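Local coordinates for protein putative poly(3-hydroxybutyrate) depolymerase LpqC (Bordetella parapertussis 12822, PDB 3D0K) that probably hydrolyses ester bonds such as those of poly(3-hydroxybutyrate), as a serine-dependent alpha/beta hydrolase, at residues A[120-125]-A[159-164]; A[153-158]-A[242-247]; A[174-179]-A[186-191]; A[223-228]-A[238-243]. One frame throughout, in Å; residues are numbered along the deposited sequence. Where two conformers were deposited one is given.

In the fold
From the N terminus, the chain first passes 120-125, which lies on helix 122-133, then runs through strand 142-147 and helix 149-160, whose far end returns to close interaction 1. Interaction 2 crosses it: it opens at 153-158 on the same helix and closes only at 242-247, joining helix 149-160 to helix 237-255. Interaction 3 nests inside that long loop and fastens together two parts of the excursion between strand 168-172 and helix 197-205. Interaction 4 follows in series and ties the loop 223-228 to helix 237-255, ending where interaction 2 ends. Interactions 2, 3 and 4 touch or overlap around Arg-156, Thr-178, Tyr-177 and Arg-240, on one side of the chain's centre.

Interaction 1: A[120-125]-A[159-164]; sequences TYALVA and SSQPHA
Ser-160, on helix 149-160, places its hydroxyl at the rim of the Tyr-121 ring, with OG 3.4 Å from CD2 and near the plane of the ring. Its chi1 of 67° turns OG back along the helix, where it hydrogen-bonds to the carbonyl of Arg-156, four residues earlier. Gln-161 comes next, as the chain leaves the helix, and carries the larger share of the contact. Its side chain is bent (chi2 -64°), and this bend brings the amide back to Ser-160. NE2 of Gln-161 donates to OG of Ser-160 over 3.0 Å. The N-H...O angle is 149°, with OG a little out of the amide plane. NE2 also bonds to the Val-116 carbonyl, so two acceptors fix the rotation of the amide. The middle of the side chain lies against Tyr-121, CG being 3.8 Å from that residue's CB. The other branch of the amide, OE1, meets CB of Ala-122 at 3.4 Å. Tyr-121 directs its hydroxyl past this contact to the Asn-102 carbonyl, while its ring packs edge-to-face with Phe-153. Between the two segments there is no hydrogen bond. Ser-160 OG and Gln-161 NE2 are bonded to each other and to backbone carbonyls, and the two residues meet Tyr-121 and Ala-122 by van der Waals contact alone; satisfying these two atoms in this way probably lets them sit buried beside a tyrosine ring.

Interaction 2: A[153-158]-A[242-247]; sequences FVHRLM and RHYYEA
A single pair of aromatic rings, His-155 and Tyr-244, spans the gap between helices 149-160 and 237-255 in the interior of this alpha/beta-hydrolase fold. The helices themselves stand well apart here, the CA atoms of these two residues being 10.5 Å from each other, and only long side chains can bridge the distance. Tyr-244 reaches furthest: with CG anti to the backbone N (chi1 -178°), its ring extends from its own helix until the hydroxyl arrives beside the imidazole. OH lies 3.4 Å from ND1 of His-155 and 3.7 Å from CB of the same residue, so it touches both the ring and its root. The ring centres are 5.0 Å apart with the planes at 60°, an oblique pairing rather than a stack. One side of the imidazole is covered within the same helix by Arg-156, whose CG is 3.9 Å above the ring plane and displaced toward its rim. The cluster extends beyond this pair, since Tyr-177 meets the His-155 ring and stacks with Tyr-244, and Trp-261 stacks with Tyr-244 as well. Both helices rest on adjacent parallel strands of the central sheet: Val-154 and Met-158, a selenomethionine, pack on Val-169 of strand 168-172, and Tyr-244 on Ile-210 of strand 209-213.

Interaction 3: A[174-179]-A[186-191]; sequences PGWYTL and FPEGLD. With SO4 (sulfate ion), chain E.
The hydroxyl of Thr-178 takes part in two hydrogen bonds: it donates to the carbonyl of Pro-187, OG1 to O being 2.7 Å, and accepts from NE of Arg-156 on helix 149-160. Pro-187 O is also 3.1 Å from CA of Thr-178 in a CA-H...O contact. One residue further on, the backbone joins directly, as Leu-179 N donates to Glu-188 O over 2.8 Å, almost straight at 170° but approaching from above the carbonyl plane. Both segments belong to the long excursion between strand 168-172 and helix 197-205, the position where many alpha/beta hydrolases carry lid or cap insertions; here it is irregular, with a cis peptide before Pro-187. The Pro-187 ring is wedged between two aromatics: CB sits 3.8 Å above the centre of the Phe-186 ring, and CG touches CZ2 at the edge of Trp-176 at 3.7 Å. Trp-176 CZ3 then reaches CA of Glu-188, whose carboxylate turns away to a salt bridge with Arg-232. The methyl CG2 of Thr-178 packs against CD2 of Leu-190 at 3.7 Å. Gly-175 N makes a weak hydrogen bond to a sulfate ion, probably from the crystallisation liquor, also held by Gln-152 and Arg-237.

Interaction 4: A[223-228]-A[238-243]; sequences NLPSEP and YARARH
The carbonyl oxygen of Pro-225 is held by both terminal nitrogens of Arg-240. NH1 donates to Pro-225 O over 2.9 Å at an N-H...O angle of 147°, in the carbonyl plane and on a lone pair, though the oxygen lies 17° out of the guanidinium plane. The second bond, from NH2 to the same O at 3.2 Å, is weak. Arg-240 reaches the loop because its chain is extended from CG to NE, with chi2 at -178°. NH1 also donates to Gly-175 O and NE to Gly-234 O, so one buried guanidinium fastens three backbone carbonyls from different loops, which probably fixes its orientation. Within the loop, Ser-226 OG donates to Leu-224 O over 2.9 Å. By van der Waals contact, CD1 of Leu-224, coming from the opposite direction, approaches NH1 of Arg-240 to 3.7 Å, and CB of Pro-225 is 3.8 Å from that nitrogen. Pro-225 also lies beside the bound sulfate, near the presumed nucleophile elbow. The loop 223-228 follows strand 209-213 and leads into helix 228-231, with Glu-227 at its N-cap. Arg-240 and Pro-225 both pack on Ala-230 of that short helix, while Ala-241, on helix 237-255, lies against Ile-210 and Ala-212 of strand 209-213.

Interaction 1: A[120-125]-A[159-164]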
loop_
_atom_site.group_PDB
_atom_site.type_symbol
_atom_site.label_atom_id
_atom_site.label_comp_id
_atom_site.label_asym_id
_atom_site.label_seq_id
_atom_site.Cartn_x
_atom_site.Cartn_y
_atom_site.Cartn_z
ATOM N N THR A 120 2.343 -4.043 -11.488
ATOM C CA THR A 120 2.309 -4.865 -10.260
ATOM C C THR A 120 1.117 -4.404 -9.383
ATOM O O THR A 120 0.440 -5.231 -8.750
ATOM C CB THR A 120 3.619 -4.723 -9.460
ATOM O OG1 THR A 120 4.737 -4.752 -10.352
ATOM C CG2 THR A 120 3.760 -5.889 -8.377
ATOM N N TYR A 121 0.839 -3.092 -9.376
ATOM C CA TYR A 121 -0.235 -2.525 -8.526
ATOM C C TYR A 121 -1.598 -3.143 -8.819
ATOM O O TYR A 121 -2.437 -3.242 -7.909
ATOM C CB TYR A 121 -0.372 -1.028 -8.745
ATOM C CG TYR A 121 0.962 -0.267 -8.648
ATOM C CD1 TYR A 121 1.909 -0.618 -7.684
ATOM C CD2 TYR A 121 1.250 0.786 -9.533
ATOM C CE1 TYR A 121 3.152 0.057 -7.621
ATOM C CE2 TYR A 121 2.462 1.485 -9.472
ATOM C CZ TYR A 121 3.402 1.097 -8.514
ATOM O OH TYR A 121 4.594 1.840 -8.442
ATOM N N ALA A 122 -1.839 -3.454 -10.095
ATOM C CA ALA A 122 -3.155 -3.935 -10.581
ATOM C C ALA A 122 -3.525 -5.331 -10.048
ATOM O O ALA A 122 -4.705 -5.754 -10.104
ATOM C CB ALA A 122 -3.174 -3.952 -12.132
ATOM N N LEU A 123 -2.523 -6.052 -9.574
ATOM C CA LEU A 123 -2.693 -7.371 -8.986
ATOM C C LEU A 123 -3.516 -7.310 -7.709
ATOM O O LEU A 123 -4.218 -8.273 -7.391
ATOM C CB LEU A 123 -1.317 -7.967 -8.681
ATOM C CG LEU A 123 -0.517 -8.347 -9.939
ATOM C CD1 LEU A 123 0.849 -8.807 -9.542
ATOM C CD2 LEU A 123 -1.242 -9.468 -10.705
ATOM N N VAL A 124 -3.437 -6.204 -6.955
ATOM C CA VAL A 124 -4.252 -6.101 -5.693
ATOM C C VAL A 124 -5.748 -6.277 -5.976
ATOM O O VAL A 124 -6.394 -7.171 -5.411
ATOM C CB VAL A 124 -3.968 -4.811 -4.905
ATOM C CG1 VAL A 124 -4.932 -4.677 -3.647
ATOM C CG2 VAL A 124 -2.521 -4.796 -4.492
ATOM N N ALA A 125 -6.297 -5.460 -6.861
ATOM C CA ALA A 125 -7.704 -5.616 -7.226
ATOM C C ALA A 125 -8.076 -7.012 -7.765
ATOM O O ALA A 125 -9.187 -7.525 -7.473
ATOM C CB ALA A 125 -8.156 -4.497 -8.173
ATOM N N SER A 159 -2.261 6.351 -7.760
ATOM C CA SER A 159 -2.038 7.232 -8.894
ATOM C C SER A 159 -2.397 6.628 -10.247
ATOM O O SER A 159 -2.483 7.340 -11.241
ATOM C CB SER A 159 -0.551 7.598 -8.963
ATOM O OG SER A 159 -0.130 8.151 -7.735
ATOM N N SER A 160 -2.502 5.311 -10.303
ATOM C CA SER A 160 -2.553 4.600 -11.594
ATOM C C SER A 160 -3.726 3.647 -11.757
ATOM O O SER A 160 -4.021 3.257 -12.883
ATOM C CB SER A 160 -1.249 3.846 -11.860
ATOM O OG SER A 160 -1.116 2.781 -10.920
ATOM N N GLN A 161 -4.428 3.314 -10.665
ATOM C CA GLN A 161 -5.464 2.243 -10.683
ATOM C C GLN A 161 -6.857 2.745 -10.292
ATOM O O GLN A 161 -6.967 3.743 -9.566
ATOM C CB GLN A 161 -5.069 1.075 -9.737
ATOM C CG GLN A 161 -3.620 0.535 -9.964
ATOM C CD GLN A 161 -3.473 -0.083 -11.358
ATOM O OE1 GLN A 161 -4.376 -0.821 -11.810
ATOM N NE2 GLN A 161 -2.377 0.256 -12.069
ATOM N N PRO A 162 -7.927 2.085 -10.787
ATOM C CA PRO A 162 -9.268 2.452 -10.291
ATOM C C PRO A 162 -9.387 2.374 -8.742
ATOM O O PRO A 162 -8.811 1.468 -8.103
ATOM C CB PRO A 162 -10.203 1.432 -10.975
ATOM C CG PRO A 162 -9.454 1.007 -12.250
ATOM C CD PRO A 162 -7.970 1.017 -11.821
ATOM N N HIS A 163 -10.150 3.293 -8.153
ATOM C CA HIS A 163 -10.269 3.342 -6.691
ATOM C C HIS A 163 -11.441 2.563 -6.118
ATOM O O HIS A 163 -11.510 2.369 -4.893
ATOM C CB HIS A 163 -10.333 4.773 -6.190
ATOM C CG HIS A 163 -9.093 5.552 -6.473
ATOM N ND1 HIS A 163 -9.095 6.926 -6.531
ATOM C CD2 HIS A 163 -7.837 5.154 -6.834
ATOM C CE1 HIS A 163 -7.879 7.353 -6.840
ATOM N NE2 HIS A 163 -7.092 6.304 -7.025
ATOM N N ALA A 164 -12.334 2.113 -6.997
ATOM C CA ALA A 164 -13.563 1.412 -6.567
ATOM C C ALA A 164 -13.393 0.280 -5.524
ATOM O O ALA A 164 -14.210 0.200 -4.591
ATOM C CB ALA A 164 -14.473 0.951 -7.820
#

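Interaction 2: A[153-158]-A[242-247]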
loop_
_atom_site.group_PDB
_atom_site.type_symbol
_atom_site.label_atom_id
_atom_site.label_comp_id
_atom_site.label_asym_id
_atom_site.label_seq_id
_atom_site.Cartn_x
_atom_site.Cartn_y
_atom_site.Cartn_z
ATOM N N PHE A 153 4.530 1.726 -3.038
ATOM C CA PHE A 153 3.601 0.916 -3.845
ATOM C C PHE A 153 2.161 1.425 -3.747
ATOM O O PHE A 153 1.496 1.600 -4.768
ATOM C CB PHE A 153 3.727 -0.529 -3.333
ATOM C CG PHE A 153 2.908 -1.569 -4.071
ATOM C CD1 PHE A 153 1.558 -1.790 -3.736
ATOM C CD2 PHE A 153 3.521 -2.408 -5.010
ATOM C CE1 PHE A 153 0.830 -2.773 -4.371
ATOM C CE2 PHE A 153 2.773 -3.442 -5.629
ATOM C CZ PHE A 153 1.452 -3.618 -5.286
ATOM N N VAL A 154 1.685 1.653 -2.519
ATOM C CA VAL A 154 0.299 2.038 -2.312
ATOM C C VAL A 154 -0.063 3.390 -2.957
ATOM O O VAL A 154 -1.108 3.496 -3.624
ATOM C CB VAL A 154 -0.055 1.968 -0.803
ATOM C CG1 VAL A 154 -1.357 2.746 -0.449
ATOM C CG2 VAL A 154 -0.091 0.511 -0.348
ATOM N N HIS A 155 0.784 4.420 -2.776
ATOM C CA HIS A 155 0.420 5.744 -3.358
ATOM C C HIS A 155 0.532 5.756 -4.878
ATOM O O HIS A 155 -0.225 6.457 -5.545
ATOM C CB HIS A 155 1.139 6.949 -2.700
ATOM C CG HIS A 155 2.566 7.142 -3.118
ATOM N ND1 HIS A 155 2.939 8.038 -4.103
ATOM C CD2 HIS A 155 3.719 6.652 -2.600
ATOM C CE1 HIS A 155 4.267 8.042 -4.213
ATOM N NE2 HIS A 155 4.757 7.178 -3.342
ATOM N N ARG A 156 1.404 4.906 -5.406
ATOM C CA ARG A 156 1.577 4.796 -6.869
ATOM C C ARG A 156 0.432 3.937 -7.430
ATOM O O ARG A 156 0.015 4.153 -8.545
ATOM C CB ARG A 156 2.915 4.182 -7.220
ATOM C CG ARG A 156 4.051 5.166 -6.872
ATOM C CD ARG A 156 5.422 4.678 -7.268
ATOM N NE ARG A 156 6.355 5.726 -6.791
ATOM C CZ ARG A 156 7.536 5.531 -6.213
ATOM N NH1 ARG A 156 8.037 4.309 -6.065
ATOM N NH2 ARG A 156 8.252 6.583 -5.798
ATOM N N LEU A 157 -0.052 2.987 -6.636
ATOM C CA LEU A 157 -1.246 2.228 -6.978
ATOM C C LEU A 157 -2.430 3.213 -7.113
ATOM O O LEU A 157 -3.191 3.201 -8.109
ATOM C CB LEU A 157 -1.495 1.163 -5.897
ATOM C CG LEU A 157 -2.730 0.253 -6.059
ATOM C CD1 LEU A 157 -2.551 -1.043 -5.294
ATOM C CD2 LEU A 157 -4.107 0.906 -5.685
HETATM N N MSE A 158 -2.561 4.080 -6.124
HETATM C CA MSE A 158 -3.614 5.112 -6.136
HETATM C C MSE A 158 -3.487 6.091 -7.293
HETATM O O MSE A 158 -4.511 6.603 -7.757
HETATM C CB MSE A 158 -3.731 5.827 -4.779
HETATM C CG MSE A 158 -4.178 4.819 -3.641
HETATM SE SE MSE A 158 -5.820 3.835 -4.027
HETATM C CE MSE A 158 -6.954 5.377 -3.565
ATOM N N ARG A 242 5.799 15.445 4.234
ATOM C CA ARG A 242 5.241 16.806 4.250
ATOM C C ARG A 242 5.318 17.451 2.865
ATOM O O ARG A 242 4.413 18.175 2.448
ATOM C CB ARG A 242 6.015 17.712 5.230
ATOM C CG ARG A 242 6.105 17.196 6.666
ATOM C CD ARG A 242 6.203 18.429 7.660
ATOM N NE ARG A 242 4.817 18.811 7.958
ATOM C CZ ARG A 242 4.152 18.525 9.081
ATOM N NH1 ARG A 242 2.878 18.898 9.198
ATOM N NH2 ARG A 242 4.746 17.897 10.100
ATOM N N HIS A 243 6.401 17.173 2.163
ATOM C CA HIS A 243 6.633 17.686 0.815
ATOM C C HIS A 243 5.526 17.132 -0.104
ATOM O O HIS A 243 4.950 17.899 -0.877
ATOM C CB HIS A 243 8.021 17.263 0.354
ATOM C CG HIS A 243 8.441 17.816 -0.976
ATOM N ND1 HIS A 243 8.118 17.201 -2.168
ATOM C CD2 HIS A 243 9.184 18.897 -1.303
ATOM C CE1 HIS A 243 8.635 17.891 -3.179
ATOM N NE2 HIS A 243 9.286 18.927 -2.683
ATOM N N TYR A 244 5.252 15.827 -0.026
ATOM C CA TYR A 244 4.223 15.197 -0.874
ATOM C C TYR A 244 2.836 15.789 -0.636
ATOM O O TYR A 244 2.107 16.151 -1.586
ATOM C CB TYR A 244 4.201 13.675 -0.624
ATOM C CG TYR A 244 3.226 12.894 -1.460
ATOM C CD1 TYR A 244 3.316 12.849 -2.878
ATOM C CD2 TYR A 244 2.245 12.102 -0.821
ATOM C CE1 TYR A 244 2.389 12.058 -3.630
ATOM C CE2 TYR A 244 1.391 11.310 -1.557
ATOM C CZ TYR A 244 1.475 11.305 -2.953
ATOM O OH TYR A 244 0.600 10.485 -3.652
ATOM N N TYR A 245 2.488 15.865 0.636
ATOM C CA TYR A 245 1.244 16.486 1.060
ATOM C C TYR A 245 1.052 17.900 0.489
ATOM O O TYR A 245 0.025 18.207 -0.092
ATOM C CB TYR A 245 1.114 16.466 2.576
ATOM C CG TYR A 245 -0.191 17.071 3.044
ATOM C CD1 TYR A 245 -1.398 16.369 2.918
ATOM C CD2 TYR A 245 -0.224 18.349 3.607
ATOM C CE1 TYR A 245 -2.594 16.934 3.378
ATOM C CE2 TYR A 245 -1.436 18.920 4.042
ATOM C CZ TYR A 245 -2.586 18.200 3.933
ATOM O OH TYR A 245 -3.764 18.766 4.363
ATOM N N GLU A 246 2.059 18.760 0.615
ATOM C CA GLU A 246 1.928 20.127 0.088
ATOM C C GLU A 246 1.849 20.140 -1.449
ATOM O O GLU A 246 1.123 20.967 -2.034
ATOM C CB GLU A 246 3.060 21.036 0.613
ATOM C CG GLU A 246 3.052 21.249 2.153
ATOM C CD GLU A 246 4.463 21.410 2.735
ATOM O OE1 GLU A 246 4.615 21.846 3.902
ATOM O OE2 GLU A 246 5.429 21.056 2.025
ATOM N N ALA A 247 2.561 19.206 -2.094
ATOM C CA ALA A 247 2.556 19.105 -3.556
ATOM C C ALA A 247 1.157 18.748 -4.058
ATOM O O ALA A 247 0.697 19.284 -5.071
ATOM C CB ALA A 247 3.575 17.992 -4.011
#

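Interaction 3: A[174-179]-A[186-191]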
loop_
_atom_site.group_PDB
_atom_site.type_symbol
_atom_site.label_atom_id
_atom_site.label_comp_id
_atom_site.label_asym_id
_atom_site.label_seq_id
_atom_site.Cartn_x
_atom_site.Cartn_y
_atom_site.Cartn_z
ATOM N N PRO A 174 6.528 6.223 3.309
ATOM C CA PRO A 174 7.214 5.938 2.037
ATOM C C PRO A 174 8.612 6.577 1.997
ATOM O O PRO A 174 8.761 7.714 2.475
ATOM C CB PRO A 174 6.319 6.636 0.976
ATOM C CG PRO A 174 4.935 6.667 1.634
ATOM C CD PRO A 174 5.238 6.935 3.100
ATOM N N GLY A 175 9.592 5.892 1.369
ATOM C CA GLY A 175 10.958 6.441 1.252
ATOM C C GLY A 175 10.995 7.680 0.345
ATOM O O GLY A 175 11.779 8.583 0.586
ATOM N N TRP A 176 10.157 7.727 -0.692
ATOM C CA TRP A 176 10.045 8.911 -1.553
ATOM C C TRP A 176 8.761 8.753 -2.395
ATOM O O TRP A 176 8.114 7.721 -2.330
ATOM C CB TRP A 176 11.297 9.089 -2.458
ATOM C CG TRP A 176 11.334 8.205 -3.637
ATOM C CD1 TRP A 176 11.429 6.828 -3.636
ATOM C CD2 TRP A 176 11.300 8.604 -5.019
ATOM N NE1 TRP A 176 11.433 6.367 -4.933
ATOM C CE2 TRP A 176 11.388 7.425 -5.798
ATOM C CE3 TRP A 176 11.248 9.845 -5.673
ATOM C CZ2 TRP A 176 11.373 7.438 -7.211
ATOM C CZ3 TRP A 176 11.255 9.858 -7.111
ATOM C CH2 TRP A 176 11.314 8.667 -7.839
ATOM N N TYR A 177 8.417 9.767 -3.175
ATOM C CA TYR A 177 7.072 9.829 -3.727
ATOM C C TYR A 177 7.111 10.156 -5.210
ATOM O O TYR A 177 7.933 10.952 -5.704
ATOM C CB TYR A 177 6.266 10.941 -3.029
ATOM C CG TYR A 177 6.008 10.727 -1.559
ATOM C CD1 TYR A 177 4.775 10.175 -1.121
ATOM C CD2 TYR A 177 7.001 11.011 -0.599
ATOM C CE1 TYR A 177 4.530 9.958 0.217
ATOM C CE2 TYR A 177 6.761 10.784 0.759
ATOM C CZ TYR A 177 5.514 10.263 1.138
ATOM O OH TYR A 177 5.275 10.041 2.459
ATOM N N THR A 178 6.122 9.621 -5.900
ATOM C CA THR A 178 5.774 10.101 -7.252
ATOM C C THR A 178 4.949 11.376 -7.025
ATOM O O THR A 178 3.846 11.333 -6.434
ATOM C CB THR A 178 4.837 9.068 -7.925
ATOM O OG1 THR A 178 5.594 7.870 -8.235
ATOM C CG2 THR A 178 4.317 9.635 -9.263
ATOM N N LEU A 179 5.440 12.495 -7.527
ATOM C CA LEU A 179 4.747 13.760 -7.290
ATOM C C LEU A 179 3.555 13.903 -8.232
ATOM O O LEU A 179 3.607 13.406 -9.334
ATOM C CB LEU A 179 5.726 14.914 -7.547
ATOM C CG LEU A 179 6.966 14.830 -6.675
ATOM C CD1 LEU A 179 7.985 15.915 -7.113
ATOM C CD2 LEU A 179 6.542 14.992 -5.218
ATOM N N PHE A 186 7.490 9.296 -14.728
ATOM C CA PHE A 186 7.376 8.267 -13.706
ATOM C C PHE A 186 8.716 7.519 -13.529
ATOM O O PHE A 186 9.394 7.227 -14.521
ATOM C CB PHE A 186 6.229 7.358 -14.096
ATOM C CG PHE A 186 5.858 6.358 -13.059
ATOM C CD1 PHE A 186 4.917 6.678 -12.090
ATOM C CD2 PHE A 186 6.449 5.077 -13.052
ATOM C CE1 PHE A 186 4.539 5.742 -11.087
ATOM C CE2 PHE A 186 6.107 4.131 -12.043
ATOM C CZ PHE A 186 5.124 4.453 -11.081
ATOM N N PRO A 187 9.116 7.201 -12.274
ATOM C CA PRO A 187 8.313 7.358 -11.052
ATOM C C PRO A 187 8.441 8.734 -10.344
ATOM O O PRO A 187 7.832 8.916 -9.283
ATOM C CB PRO A 187 8.828 6.231 -10.175
ATOM C CG PRO A 187 10.320 6.118 -10.559
ATOM C CD PRO A 187 10.439 6.593 -11.988
ATOM N N GLU A 188 9.197 9.688 -10.899
ATOM C CA GLU A 188 9.319 10.981 -10.206
ATOM C C GLU A 188 8.001 11.779 -10.282
ATOM O O GLU A 188 7.593 12.444 -9.294
ATOM C CB GLU A 188 10.528 11.828 -10.682
ATOM C CG GLU A 188 10.606 13.121 -9.811
ATOM C CD GLU A 188 11.713 14.097 -10.203
ATOM O OE1 GLU A 188 12.040 14.981 -9.363
ATOM O OE2 GLU A 188 12.259 13.993 -11.330
ATOM N N GLY A 189 7.319 11.649 -11.431
ATOM C CA GLY A 189 6.034 12.311 -11.700
ATOM C C GLY A 189 5.127 11.348 -12.435
ATOM O O GLY A 189 5.393 10.146 -12.426
ATOM N N LEU A 190 4.084 11.859 -13.102
ATOM C CA LEU A 190 3.097 11.016 -13.754
ATOM C C LEU A 190 3.263 10.916 -15.282
ATOM O O LEU A 190 2.410 10.322 -15.947
ATOM C CB LEU A 190 1.688 11.531 -13.431
ATOM C CG LEU A 190 1.354 11.655 -11.931
ATOM C CD1 LEU A 190 0.042 12.456 -11.741
ATOM C CD2 LEU A 190 1.267 10.261 -11.248
ATOM N N ASP A 191 4.335 11.509 -15.831
ATOM C CA ASP A 191 4.477 11.596 -17.289
ATOM C C ASP A 191 5.116 10.305 -17.829
ATOM O O ASP A 191 5.772 9.585 -17.075
ATOM C CB ASP A 191 5.320 12.813 -17.701
ATOM C CG ASP A 191 4.958 13.344 -19.084
ATOM O OD1 ASP A 191 3.876 12.989 -19.612
ATOM O OD2 ASP A 191 5.742 14.165 -19.637
HETATM S S SO4 E . 11.937 2.887 1.447
HETATM O O1 SO4 E . 10.555 3.216 1.096
HETATM O O2 SO4 E . 12.725 3.032 0.214
HETATM O O3 SO4 E . 12.538 3.730 2.441
HETATM O O4 SO4 E . 12.122 1.486 1.762
#

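Interaction 4: A[223-228]-A[238-243]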
loop_
_atom_site.group_PDB
_atom_site.type_symbol
_atom_site.label_atom_id
_atom_site.label_comp_id
_atom_site.label_asym_id
_atom_site.label_seq_id
_atom_site.Cartn_x
_atom_site.Cartn_y
_atom_site.Cartn_z
ATOM N N ASN A 223 19.445 2.386 3.318
ATOM C CA ASN A 223 18.267 1.988 2.571
ATOM C C ASN A 223 17.353 3.155 2.179
ATOM O O ASN A 223 16.371 2.956 1.463
ATOM C CB ASN A 223 17.490 0.950 3.363
ATOM C CG ASN A 223 18.151 -0.422 3.331
ATOM O OD1 ASN A 223 19.245 -0.596 2.758
ATOM N ND2 ASN A 223 17.483 -1.416 3.941
ATOM N N LEU A 224 17.686 4.362 2.630
ATOM C CA LEU A 224 16.903 5.555 2.305
ATOM C C LEU A 224 17.093 5.945 0.840
ATOM O O LEU A 224 18.228 6.163 0.415
ATOM C CB LEU A 224 17.313 6.711 3.215
ATOM C CG LEU A 224 16.663 8.097 3.051
ATOM C CD1 LEU A 224 15.214 8.161 3.535
ATOM C CD2 LEU A 224 17.511 9.153 3.768
ATOM N N PRO A 225 15.992 6.044 0.061
ATOM C CA PRO A 225 16.147 6.430 -1.342
ATOM C C PRO A 225 17.007 7.698 -1.488
ATOM O O PRO A 225 16.696 8.741 -0.898
ATOM C CB PRO A 225 14.704 6.650 -1.814
ATOM C CG PRO A 225 13.900 5.704 -0.948
ATOM C CD PRO A 225 14.576 5.787 0.404
ATOM N N SER A 226 18.088 7.580 -2.249
ATOM C CA SER A 226 19.108 8.619 -2.328
ATOM C C SER A 226 19.414 9.123 -3.726
ATOM O O SER A 226 20.386 9.851 -3.889
ATOM C CB SER A 226 20.426 8.146 -1.660
ATOM O OG SER A 226 20.265 8.080 -0.242
ATOM N N GLU A 227 18.607 8.756 -4.722
ATOM C CA GLU A 227 18.712 9.382 -6.053
ATOM C C GLU A 227 18.291 10.857 -6.023
ATOM O O GLU A 227 17.548 11.285 -5.109
ATOM C CB GLU A 227 17.895 8.605 -7.082
ATOM C CG GLU A 227 18.620 7.315 -7.526
ATOM C CD GLU A 227 17.871 6.522 -8.615
ATOM O OE1 GLU A 227 16.616 6.396 -8.526
ATOM O OE2 GLU A 227 18.549 6.008 -9.551
ATOM N N PRO A 228 18.744 11.651 -7.017
ATOM C CA PRO A 228 18.474 13.088 -6.935
ATOM C C PRO A 228 16.987 13.440 -6.774
ATOM O O PRO A 228 16.655 14.393 -6.052
ATOM C CB PRO A 228 19.034 13.626 -8.255
ATOM C CG PRO A 228 20.101 12.634 -8.611
ATOM C CD PRO A 228 19.527 11.312 -8.230
ATOM N N TYR A 238 10.331 11.709 6.861
ATOM C CA TYR A 238 9.325 12.556 7.501
ATOM C C TYR A 238 9.206 13.882 6.695
ATOM O O TYR A 238 8.080 14.324 6.366
ATOM C CB TYR A 238 9.718 12.795 8.967
ATOM C CG TYR A 238 8.794 13.733 9.740
ATOM C CD1 TYR A 238 7.402 13.534 9.749
ATOM C CD2 TYR A 238 9.332 14.767 10.523
ATOM C CE1 TYR A 238 6.565 14.369 10.463
ATOM C CE2 TYR A 238 8.497 15.629 11.255
ATOM C CZ TYR A 238 7.117 15.415 11.222
ATOM O OH TYR A 238 6.294 16.274 11.946
ATOM N N ALA A 239 10.347 14.509 6.351
ATOM C CA ALA A 239 10.305 15.703 5.465
ATOM C C ALA A 239 9.619 15.403 4.132
ATOM O O ALA A 239 8.864 16.234 3.627
ATOM C CB ALA A 239 11.688 16.262 5.194
ATOM N N ARG A 240 9.915 14.237 3.549
ATOM C CA ARG A 240 9.359 13.921 2.251
ATOM C C ARG A 240 7.853 13.776 2.296
ATOM O O ARG A 240 7.155 14.130 1.312
ATOM C CB ARG A 240 9.994 12.658 1.670
ATOM C CG ARG A 240 11.454 12.854 1.476
ATOM C CD ARG A 240 12.180 11.652 0.850
ATOM N NE ARG A 240 13.612 11.961 0.817
ATOM C CZ ARG A 240 14.581 11.080 0.571
ATOM N NH1 ARG A 240 14.292 9.812 0.339
ATOM N NH2 ARG A 240 15.854 11.455 0.591
ATOM N N ALA A 241 7.349 13.223 3.401
ATOM C CA ALA A 241 5.898 13.078 3.613
ATOM C C ALA A 241 5.206 14.456 3.574
ATOM O O ALA A 241 4.212 14.663 2.879
ATOM C CB ALA A 241 5.620 12.363 4.973
ATOM N N ARG A 242 5.799 15.445 4.234
ATOM C CA ARG A 242 5.241 16.806 4.250
ATOM C C ARG A 242 5.318 17.451 2.865
ATOM O O ARG A 242 4.413 18.175 2.448
ATOM C CB ARG A 242 6.015 17.712 5.230
ATOM C CG ARG A 242 6.105 17.196 6.666
ATOM C CD ARG A 242 6.203 18.429 7.660
ATOM N NE ARG A 242 4.817 18.811 7.958
ATOM C CZ ARG A 242 4.152 18.525 9.081
ATOM N NH1 ARG A 242 2.878 18.898 9.198
ATOM N NH2 ARG A 242 4.746 17.897 10.100
ATOM N N HIS A 243 6.401 17.173 2.163
ATOM C CA HIS A 243 6.633 17.686 0.815
ATOM C C HIS A 243 5.526 17.132 -0.104
ATOM O O HIS A 243 4.950 17.899 -0.877
ATOM C CB HIS A 243 8.021 17.263 0.354
ATOM C CG HIS A 243 8.441 17.816 -0.976
ATOM N ND1 HIS A 243 8.118 17.201 -2.168
ATOM C CD2 HIS A 243 9.184 18.897 -1.303
ATOM C CE1 HIS A 243 8.635 17.891 -3.179
ATOM N NE2 HIS A 243 9.286 18.927 -2.683
#